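Local coordinates for protein halogenase PltM (Pseudomonas fluorescens, PDB 6BZN) that halogenates phenolic substrates, accepting chloride, bromide or iodide, and is a flavoprotein of the FAD-dependent halogenase family, related to the tryptophan halogenases, at residues 203-211 with 326-336; 335-343 with 356-364. All blocks are in the same frame, centred on the assembly; numbering follows the deposited sequence.

Contact 1: residues 203-211 with 326-336; sequences LGLRTTEGL and YRSVQNVGDRF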
loop_
_atom_site.group_PDB
_atom_site.type_symbol
_atom_site.label_atom_id
_atom_site.label_comp_id
_atom_site.label_asym_id
_atom_site.label_seq_id
_atom_site.Cartn_x
_atom_site.Cartn_y
_atom_site.Cartn_z
ATOM N N LEU A 203 13.684 -11.353 -16.709
ATOM C CA LEU A 203 12.558 -11.832 -17.512
ATOM C C LEU A 203 12.036 -10.825 -18.508
ATOM O O LEU A 203 11.244 -11.190 -19.368
ATOM C CB LEU A 203 11.396 -12.269 -16.625
ATOM C CG LEU A 203 11.617 -13.548 -15.810
ATOM C CD1 LEU A 203 10.503 -13.680 -14.790
ATOM C CD2 LEU A 203 11.685 -14.749 -16.723
ATOM N N GLY A 204 12.434 -9.570 -18.374
ATOM C CA GLY A 204 12.046 -8.542 -19.316
ATOM C C GLY A 204 10.568 -8.197 -19.283
ATOM O O GLY A 204 9.982 -7.912 -20.329
ATOM N N LEU A 205 9.952 -8.239 -18.097
ATOM C CA LEU A 205 8.506 -7.985 -18.002
ATOM C C LEU A 205 8.132 -6.553 -17.592
ATOM O O LEU A 205 6.991 -6.157 -17.785
ATOM C CB LEU A 205 7.838 -8.990 -17.057
ATOM C CG LEU A 205 8.164 -10.464 -17.347
ATOM C CD1 LEU A 205 7.791 -11.358 -16.177
ATOM C CD2 LEU A 205 7.469 -10.900 -18.610
ATOM N N ARG A 206 9.075 -5.784 -17.055
ATOM C CA ARG A 206 8.766 -4.451 -16.539
ATOM C C ARG A 206 8.783 -3.364 -17.608
ATOM O O ARG A 206 9.627 -3.371 -18.514
ATOM C CB ARG A 206 9.727 -4.083 -15.420
ATOM C CG ARG A 206 9.305 -2.839 -14.678
ATOM C CD ARG A 206 10.182 -2.593 -13.485
ATOM N NE ARG A 206 9.960 -3.595 -12.446
ATOM C CZ ARG A 206 10.557 -3.574 -11.268
ATOM N NH1 ARG A 206 11.401 -2.598 -10.979
ATOM N NH2 ARG A 206 10.301 -4.535 -10.377
ATOM N N THR A 207 7.857 -2.417 -17.475
ATOM C CA THR A 207 7.771 -1.268 -18.377
ATOM C C THR A 207 7.106 -0.097 -17.658
ATOM O O THR A 207 6.418 -0.299 -16.662
ATOM C CB THR A 207 6.969 -1.614 -19.657
ATOM O OG1 THR A 207 6.980 -0.508 -20.554
ATOM C CG2 THR A 207 5.537 -1.954 -19.340
ATOM N N THR A 208 7.338 1.108 -18.174
ATOM C CA THR A 208 6.590 2.294 -17.794
ATOM C C THR A 208 5.595 2.711 -18.880
ATOM O O THR A 208 4.858 3.681 -18.688
ATOM C CB THR A 208 7.528 3.468 -17.471
ATOM O OG1 THR A 208 8.316 3.787 -18.621
ATOM C CG2 THR A 208 8.451 3.109 -16.306
ATOM N N GLU A 209 5.549 1.974 -19.997
ATOM C CA GLU A 209 4.644 2.303 -21.099
ATOM C C GLU A 209 3.220 2.230 -20.592
ATOM O O GLU A 209 2.869 1.300 -19.870
ATOM C CB GLU A 209 4.817 1.317 -22.269
ATOM C CG GLU A 209 4.094 1.701 -23.566
ATOM C CD GLU A 209 2.583 1.423 -23.596
ATOM O OE1 GLU A 209 1.877 2.157 -24.332
ATOM O OE2 GLU A 209 2.076 0.493 -22.914
ATOM N N GLY A 210 2.407 3.205 -20.971
ATOM C CA GLY A 210 0.986 3.194 -20.655
ATOM C C GLY A 210 0.594 3.683 -19.264
ATOM O O GLY A 210 -0.599 3.711 -18.953
ATOM N N LEU A 211 1.556 4.071 -18.424
ATOM C CA LEU A 211 1.234 4.543 -17.069
ATOM C C LEU A 211 0.832 6.004 -17.092
ATOM O O LEU A 211 1.535 6.839 -17.680
ATOM C CB LEU A 211 2.411 4.352 -16.101
ATOM C CG LEU A 211 2.680 2.899 -15.736
ATOM C CD1 LEU A 211 3.950 2.790 -14.920
ATOM C CD2 LEU A 211 1.502 2.279 -14.984
ATOM N N TYR A 326 5.893 1.818 -12.111
ATOM C CA TYR A 326 6.178 0.787 -13.116
ATOM C C TYR A 326 5.081 -0.244 -13.076
ATOM O O TYR A 326 4.348 -0.335 -12.087
ATOM C CB TYR A 326 7.549 0.157 -12.884
ATOM C CG TYR A 326 7.767 -0.404 -11.499
ATOM C CD1 TYR A 326 7.416 -1.714 -11.193
ATOM C CD2 TYR A 326 8.323 0.370 -10.503
ATOM C CE1 TYR A 326 7.608 -2.234 -9.914
ATOM C CE2 TYR A 326 8.509 -0.134 -9.218
ATOM C CZ TYR A 326 8.159 -1.437 -8.933
ATOM O OH TYR A 326 8.350 -1.922 -7.661
ATOM N N ARG A 327 4.948 -0.985 -14.167
ATOM C CA ARG A 327 4.032 -2.106 -14.252
ATOM C C ARG A 327 4.738 -3.234 -14.992
ATOM O O ARG A 327 5.881 -3.071 -15.432
ATOM C CB ARG A 327 2.739 -1.702 -14.962
ATOM C CG ARG A 327 2.898 -1.311 -16.415
ATOM C CD ARG A 327 1.559 -1.045 -17.097
ATOM N NE ARG A 327 1.821 -0.890 -18.531
ATOM C CZ ARG A 327 1.753 -1.850 -19.453
ATOM N NH1 ARG A 327 1.378 -3.100 -19.166
ATOM N NH2 ARG A 327 2.055 -1.544 -20.704
ATOM N N SER A 328 4.069 -4.377 -15.090
ATOM C CA SER A 328 4.599 -5.530 -15.822
ATOM C C SER A 328 3.563 -6.108 -16.758
ATOM O O SER A 328 2.362 -6.059 -16.491
ATOM C CB SER A 328 5.074 -6.615 -14.866
ATOM O OG SER A 328 6.127 -6.164 -14.031
ATOM N N VAL A 329 4.041 -6.666 -17.862
ATOM C CA VAL A 329 3.157 -7.238 -18.873
ATOM C C VAL A 329 2.644 -8.638 -18.475
ATOM O O VAL A 329 1.580 -9.066 -18.930
ATOM C CB VAL A 329 3.817 -7.253 -20.278
ATOM C CG1 VAL A 329 4.218 -5.848 -20.695
ATOM C CG2 VAL A 329 5.033 -8.167 -20.336
ATOM N N GLN A 330 3.422 -9.345 -17.658
ATOM C CA GLN A 330 3.056 -10.646 -17.083
ATOM C C GLN A 330 3.771 -10.729 -15.750
ATOM O O GLN A 330 4.728 -9.980 -15.520
ATOM C CB GLN A 330 3.558 -11.814 -17.937
ATOM C CG GLN A 330 2.884 -11.980 -19.288
ATOM C CD GLN A 330 3.365 -13.230 -20.029
ATOM O OE1 GLN A 330 4.448 -13.742 -19.767
ATOM N NE2 GLN A 330 2.555 -13.717 -20.956
ATOM N N ASN A 331 3.320 -11.615 -14.878
ATOM C CA ASN A 331 4.055 -11.853 -13.643
ATOM C C ASN A 331 4.030 -13.261 -13.089
ATOM O O ASN A 331 4.487 -13.479 -11.978
ATOM C CB ASN A 331 3.601 -10.831 -12.580
ATOM C CG ASN A 331 2.299 -11.221 -11.910
ATOM O OD1 ASN A 331 1.511 -11.979 -12.461
ATOM N ND2 ASN A 331 2.064 -10.698 -10.707
ATOM N N VAL A 332 3.516 -14.223 -13.853
ATOM C CA VAL A 332 3.584 -15.626 -13.467
ATOM C C VAL A 332 4.076 -16.431 -14.657
ATOM O O VAL A 332 3.862 -16.050 -15.813
ATOM C CB VAL A 332 2.222 -16.170 -12.977
ATOM C CG1 VAL A 332 1.714 -15.373 -11.778
ATOM C CG2 VAL A 332 1.171 -16.151 -14.080
ATOM N N GLY A 333 4.734 -17.542 -14.357
ATOM C CA GLY A 333 5.105 -18.544 -15.366
ATOM C C GLY A 333 4.916 -19.923 -14.790
ATOM O O GLY A 333 4.392 -20.077 -13.690
ATOM N N ASP A 334 5.374 -20.936 -15.524
ATOM C CA ASP A 334 5.352 -22.313 -15.041
ATOM C C ASP A 334 6.049 -22.429 -13.678
ATOM O O ASP A 334 5.563 -23.133 -12.793
ATOM C CB ASP A 334 6.073 -23.257 -16.033
ATOM C CG ASP A 334 5.322 -23.439 -17.354
ATOM O OD1 ASP A 334 4.189 -22.938 -17.503
ATOM O OD2 ASP A 334 5.882 -24.093 -18.259
ATOM N N ARG A 335 7.188 -21.747 -13.541
ATOM C CA ARG A 335 8.078 -21.931 -12.385
ATOM C C ARG A 335 8.349 -20.683 -11.549
ATOM O O ARG A 335 9.228 -20.716 -10.683
ATOM C CB ARG A 335 9.417 -22.517 -12.859
ATOM C CG ARG A 335 9.298 -23.878 -13.541
ATOM C CD ARG A 335 9.001 -24.950 -12.513
ATOM N NE ARG A 335 8.885 -26.296 -13.074
ATOM C CZ ARG A 335 8.864 -27.421 -12.348
ATOM N NH1 ARG A 335 8.962 -27.391 -11.019
ATOM N NH2 ARG A 335 8.748 -28.603 -12.959
ATOM N N PHE A 336 7.587 -19.610 -11.758
ATOM C CA PHE A 336 7.795 -18.400 -10.972
ATOM C C PHE A 336 6.526 -17.599 -10.791
ATOM O O PHE A 336 5.562 -17.737 -11.537
ATOM C CB PHE A 336 8.870 -17.497 -11.585
ATOM C CG PHE A 336 8.441 -16.820 -12.859
ATOM C CD1 PHE A 336 7.791 -15.593 -12.830
ATOM C CD2 PHE A 336 8.674 -17.417 -14.086
ATOM C CE1 PHE A 336 7.401 -14.959 -14.003
ATOM C CE2 PHE A 336 8.281 -16.790 -15.264
ATOM C CZ PHE A 336 7.638 -15.564 -15.220
HETATM O O HOH W 1 8.396 -6.336 -13.062
#
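Arg206 lays its guanidinium flat on the ring of Tyr326, and its side chain leads there atom by atom. Arg206 CB stands 4.0 Å from Arg327 O; CG moves closer to the same oxygen and meets Tyr326 CB. CD arrives above CG and CD1 of Tyr326, and a bend at chi3 (-69°) then turns the end of the chain along the ring. Arg206 NE lies 3.4 Å from Tyr326 CD1, CZ is over the ring towards its CE1 side, and the two planes are 18° apart, a cation-pi stack. Bonds from NH2 to Ala342 O and from NH1 to Gln195 O fix its rotation, while a water in the guanidinium plane joins NE to Ser328 OG, which is also hydrogen-bonded to Thr343 O.

The backbones beneath form a two-stranded antiparallel sheet, 206-207 against 327-328. Thr207 and Arg327 are its hydrogen-bonded pair, with Thr207 N to Arg327 O at 2.9 Å and a nearly linear return bond from Arg327 N to Thr207 O (174°); Arg206 and Ser328 are the non-hydrogen-bonded pair. Val329 N extends the pairing to Leu205 O.

On the sheet face carrying Thr207 and Arg327, the Arg327 chain runs extended to its NE, which reaches Glu209 O at 2.8 Å. Arg327 NH2 grips the same oxygen from above the carbonyl plane and makes a salt bridge with Glu209 OE2 at 3.0 Å, its hydrogen bond weak, the carboxylate standing almost perpendicular to the guanidinium. Thr207 CG2 packs over one face of that guanidinium, and Thr207 OG1 accepts from Glu209 N in an ST turn.

Beyond the sheet, Leu203 CD1 sits over the Phe336 ring, 3.6 Å from its centroid, in a CH-pi contact; Gly333 N lies against the opposite face.

Contact 2: residues 335-343 with 356-364; sequences RFCLLPQAT and TTFESILRL
Pro340 presses its ring into the helix 356-364, and the closest carbon pair of the contact is there: Pro340 CG to Ser360 CB, 3.4 Å, tighter than usual van der Waals separation. CD lies almost as near the same CB, Pro340 CG also approaches Thr356 O at 3.5 Å, and Thr356 CG2 meets both CB and CG of the ring. The bond from Thr356 OG1 to Arg352 O turns the hydroxyl back along its helix and leaves the CG2 methyl, on the far side of CB from the backbone N, facing the proline. With an alanine here, CG and CD would be gone, and a gap would probably open against Ser360 CB and Thr356 CG2.

Toward the strand end and the N-cap residue Leu339, apolar contacts are of ordinary length. Leu339 CD2 touches Leu364 CD2 at 3.9 Å, the side chains crossing at about a right angle, and Leu339 CD1 reaches Ile361 CG1 at 4.1 Å. Cys337 SG, anti to the backbone N (chi1 171°), lies 3.6 Å from Leu364 CD2.

The polar groups, by contrast, meet through water, and no direct hydrogen bond crosses between the segments. One water donates to Leu338 O and also bonds to Ser360 OG. Another accepts from Gln341 N at 2.9 Å and donates to Thr357 OG1, and a third donates to that Thr357 OG1 at 2.7 Å but only weakly to Gln341 OE1. Thr357 OG1 is hydrogen-bonded to Gly353 O as well.

Strand 336-338 is an edge of the five-stranded parallel sheet of the Rossmann-type FAD-binding fold, bonded to strand 188-191 through Cys337. Helix 352-374 packs against it, helix 33-44 touches Leu339, Thr357 and Ile361, and helix 383-406 touches Thr356.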
loop_
_atom_site.group_PDB
_atom_site.type_symbol
_atom_site.label_atom_id
_atom_site.label_comp_id
_atom_site.label_asym_id
_atom_site.label_seq_id
_atom_site.Cartn_x
_atom_site.Cartn_y
_atom_site.Cartn_z
ATOM N N ARG A 335 7.188 -21.747 -13.541
ATOM C CA ARG A 335 8.078 -21.931 -12.385
ATOM C C ARG A 335 8.349 -20.683 -11.549
ATOM O O ARG A 335 9.228 -20.716 -10.683
ATOM C CB ARG A 335 9.417 -22.517 -12.859
ATOM C CG ARG A 335 9.298 -23.878 -13.541
ATOM C CD ARG A 335 9.001 -24.950 -12.513
ATOM N NE ARG A 335 8.885 -26.296 -13.074
ATOM C CZ ARG A 335 8.864 -27.421 -12.348
ATOM N NH1 ARG A 335 8.962 -27.391 -11.019
ATOM N NH2 ARG A 335 8.748 -28.603 -12.959
ATOM N N PHE A 336 7.587 -19.610 -11.758
ATOM C CA PHE A 336 7.795 -18.400 -10.972
ATOM C C PHE A 336 6.526 -17.599 -10.791
ATOM O O PHE A 336 5.562 -17.737 -11.537
ATOM C CB PHE A 336 8.870 -17.497 -11.585
ATOM C CG PHE A 336 8.441 -16.820 -12.859
ATOM C CD1 PHE A 336 7.791 -15.593 -12.830
ATOM C CD2 PHE A 336 8.674 -17.417 -14.086
ATOM C CE1 PHE A 336 7.401 -14.959 -14.003
ATOM C CE2 PHE A 336 8.281 -16.790 -15.264
ATOM C CZ PHE A 336 7.638 -15.564 -15.220
ATOM N N CYS A 337 6.567 -16.748 -9.773
ATOM C CA CYS A 337 5.579 -15.700 -9.588
ATOM C C CYS A 337 6.295 -14.490 -9.009
ATOM O O CYS A 337 7.129 -14.623 -8.098
ATOM C CB CYS A 337 4.459 -16.149 -8.659
ATOM S SG CYS A 337 3.334 -14.807 -8.168
ATOM N N LEU A 338 5.990 -13.323 -9.575
ATOM C CA LEU A 338 6.396 -12.053 -9.006
ATOM C C LEU A 338 5.269 -11.581 -8.107
ATOM O O LEU A 338 4.123 -11.482 -8.542
ATOM C CB LEU A 338 6.628 -11.000 -10.090
ATOM C CG LEU A 338 7.937 -11.015 -10.875
ATOM C CD1 LEU A 338 8.320 -12.383 -11.374
ATOM C CD2 LEU A 338 7.879 -9.999 -12.003
ATOM N N LEU A 339 5.595 -11.288 -6.857
ATOM C CA LEU A 339 4.633 -10.630 -5.988
ATOM C C LEU A 339 4.444 -9.168 -6.427
ATOM O O LEU A 339 5.186 -8.664 -7.286
ATOM C CB LEU A 339 5.059 -10.762 -4.527
ATOM C CG LEU A 339 4.887 -12.140 -3.889
ATOM C CD1 LEU A 339 5.286 -12.034 -2.422
ATOM C CD2 LEU A 339 3.480 -12.696 -4.000
ATOM N N PRO A 340 3.424 -8.479 -5.873
ATOM C CA PRO A 340 3.098 -7.151 -6.424
ATOM C C PRO A 340 4.206 -6.120 -6.479
ATOM O O PRO A 340 4.354 -5.496 -7.519
ATOM C CB PRO A 340 1.951 -6.687 -5.538
ATOM C CG PRO A 340 1.234 -7.967 -5.269
ATOM C CD PRO A 340 2.337 -8.960 -5.005
ATOM N N GLN A 341 5.006 -5.950 -5.430
ATOM C CA GLN A 341 6.109 -4.967 -5.502
ATOM C C GLN A 341 7.100 -5.235 -6.641
ATOM O O GLN A 341 7.622 -4.291 -7.249
ATOM C CB GLN A 341 6.895 -4.898 -4.192
ATOM C CG GLN A 341 6.164 -4.257 -3.043
ATOM C CD GLN A 341 6.051 -2.738 -3.164
ATOM O OE1 GLN A 341 4.943 -2.198 -3.167
ATOM N NE2 GLN A 341 7.195 -2.043 -3.223
ATOM N N ALA A 342 7.366 -6.512 -6.908
ATOM C CA ALA A 342 8.216 -6.900 -8.022
ATOM C C ALA A 342 7.537 -6.691 -9.390
ATOM O O ALA A 342 8.224 -6.641 -10.404
ATOM C CB ALA A 342 8.655 -8.343 -7.861
ATOM N N THR A 343 6.206 -6.592 -9.407
ATOM C CA THR A 343 5.403 -6.491 -10.628
ATOM C C THR A 343 5.084 -5.067 -11.017
ATOM O O THR A 343 5.253 -4.670 -12.180
ATOM C CB THR A 343 4.053 -7.227 -10.430
ATOM O OG1 THR A 343 4.318 -8.577 -10.048
ATOM C CG2 THR A 343 3.232 -7.238 -11.685
ATOM N N THR A 356 -2.440 -4.655 -2.127
ATOM C CA THR A 356 -2.236 -5.540 -3.268
ATOM C C THR A 356 -1.314 -6.697 -2.876
ATOM O O THR A 356 -1.592 -7.856 -3.220
ATOM C CB THR A 356 -1.656 -4.778 -4.467
ATOM O OG1 THR A 356 -2.463 -3.621 -4.735
ATOM C CG2 THR A 356 -1.612 -5.646 -5.690
ATOM N N THR A 357 -0.245 -6.378 -2.141
ATOM C CA THR A 357 0.690 -7.391 -1.630
ATOM C C THR A 357 0.019 -8.504 -0.812
ATOM O O THR A 357 0.208 -9.690 -1.101
ATOM C CB THR A 357 1.809 -6.735 -0.807
ATOM O OG1 THR A 357 2.575 -5.884 -1.663
ATOM C CG2 THR A 357 2.752 -7.782 -0.178
ATOM N N PHE A 358 -0.737 -8.142 0.221
ATOM C CA PHE A 358 -1.294 -9.160 1.102
ATOM C C PHE A 358 -2.356 -9.971 0.382
ATOM O O PHE A 358 -2.472 -11.180 0.606
ATOM C CB PHE A 358 -1.857 -8.555 2.400
ATOM C CG PHE A 358 -0.832 -7.826 3.244
ATOM C CD1 PHE A 358 0.501 -8.217 3.276
ATOM C CD2 PHE A 358 -1.217 -6.761 4.041
ATOM C CE1 PHE A 358 1.421 -7.536 4.057
ATOM C CE2 PHE A 358 -0.293 -6.074 4.826
ATOM C CZ PHE A 358 1.028 -6.455 4.822
ATOM N N GLU A 359 -3.131 -9.323 -0.482
ATOM C CA GLU A 359 -4.156 -10.053 -1.245
ATOM C C GLU A 359 -3.492 -11.026 -2.207
ATOM O O GLU A 359 -3.946 -12.165 -2.346
ATOM C CB GLU A 359 -5.111 -9.127 -1.992
ATOM C CG GLU A 359 -6.228 -9.939 -2.649
ATOM C CD GLU A 359 -7.314 -9.114 -3.295
ATOM O OE1 GLU A 359 -7.484 -7.937 -2.916
ATOM O OE2 GLU A 359 -8.006 -9.674 -4.189
ATOM N N SER A 360 -2.397 -10.605 -2.832
ATOM C CA SER A 360 -1.705 -11.481 -3.787
ATOM C C SER A 360 -1.146 -12.724 -3.095
ATOM O O SER A 360 -1.215 -13.841 -3.633
ATOM C CB SER A 360 -0.598 -10.717 -4.542
ATOM O OG SER A 360 -0.097 -11.518 -5.595
ATOM N N ILE A 361 -0.615 -12.553 -1.886
ATOM C CA ILE A 361 -0.107 -13.703 -1.116
ATOM C C ILE A 361 -1.252 -14.674 -0.818
ATOM O O ILE A 361 -1.123 -15.892 -0.970
ATOM C CB ILE A 361 0.601 -13.271 0.182
ATOM C CG1 ILE A 361 1.842 -12.441 -0.155
ATOM C CG2 ILE A 361 0.988 -14.476 1.042
ATOM C CD1 ILE A 361 2.384 -11.657 1.029
ATOM N N LEU A 362 -2.377 -14.100 -0.411
ATOM C CA LEU A 362 -3.561 -14.854 -0.063
ATOM C C LEU A 362 -4.111 -15.661 -1.241
ATOM O O LEU A 362 -4.561 -16.800 -1.068
ATOM C CB LEU A 362 -4.593 -13.873 0.472
ATOM C CG LEU A 362 -5.831 -14.313 1.218
ATOM C CD1 LEU A 362 -5.538 -15.294 2.340
ATOM C CD2 LEU A 362 -6.484 -13.036 1.740
ATOM N N ARG A 363 -4.043 -15.091 -2.439
ATOM C CA ARG A 363 -4.452 -15.787 -3.648
ATOM C C ARG A 363 -3.424 -16.815 -4.125
ATOM O O ARG A 363 -3.808 -17.895 -4.576
ATOM C CB ARG A 363 -4.706 -14.790 -4.774
ATOM C CG ARG A 363 -5.932 -13.927 -4.559
ATOM C CD ARG A 363 -5.983 -12.803 -5.567
ATOM N NE ARG A 363 -7.221 -12.019 -5.505
ATOM C CZ ARG A 363 -8.360 -12.311 -6.143
ATOM N NH1 ARG A 363 -8.482 -13.401 -6.895
ATOM N NH2 ARG A 363 -9.404 -11.494 -6.029
ATOM N N LEU A 364 -2.142 -16.470 -4.047
ATOM C CA LEU A 364 -1.065 -17.327 -4.565
ATOM C C LEU A 364 -0.809 -18.586 -3.725
ATOM O O LEU A 364 -0.590 -19.673 -4.278
ATOM C CB LEU A 364 0.237 -16.512 -4.680
ATOM C CG LEU A 364 1.485 -17.270 -5.149
ATOM C CD1 LEU A 364 1.346 -17.760 -6.580
ATOM C CD2 LEU A 364 2.720 -16.386 -4.965
HETATM O O HOH W 2 1.512 -10.832 -7.788
HETATM O O HOH W 3 4.875 -7.486 -2.941
HETATM O O HOH W 4 3.958 -3.907 -0.368
#

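Contacts 1 and 2 follow one another along the chain, share Arg335 and Phe336, and have centres 12 Å apart. They touch directly: Tyr326 OH lies 2.5 Å from Gln341 O, and Ser328 OG lies 2.5 Å from Thr343 O, both probable hydrogen bonds, so the short helix 340-343 is tied to the small sheet of contact 1. Tyr326 and Gln341 bind FAD in a crystal structure of this protein, although no FAD is bound here; the side chain of Tyr326 is about 5 Å from that of Gln341. The side chain of Thr357 in contact 2 is about 4 Å from that of Ala34, which belongs to a different FAD site.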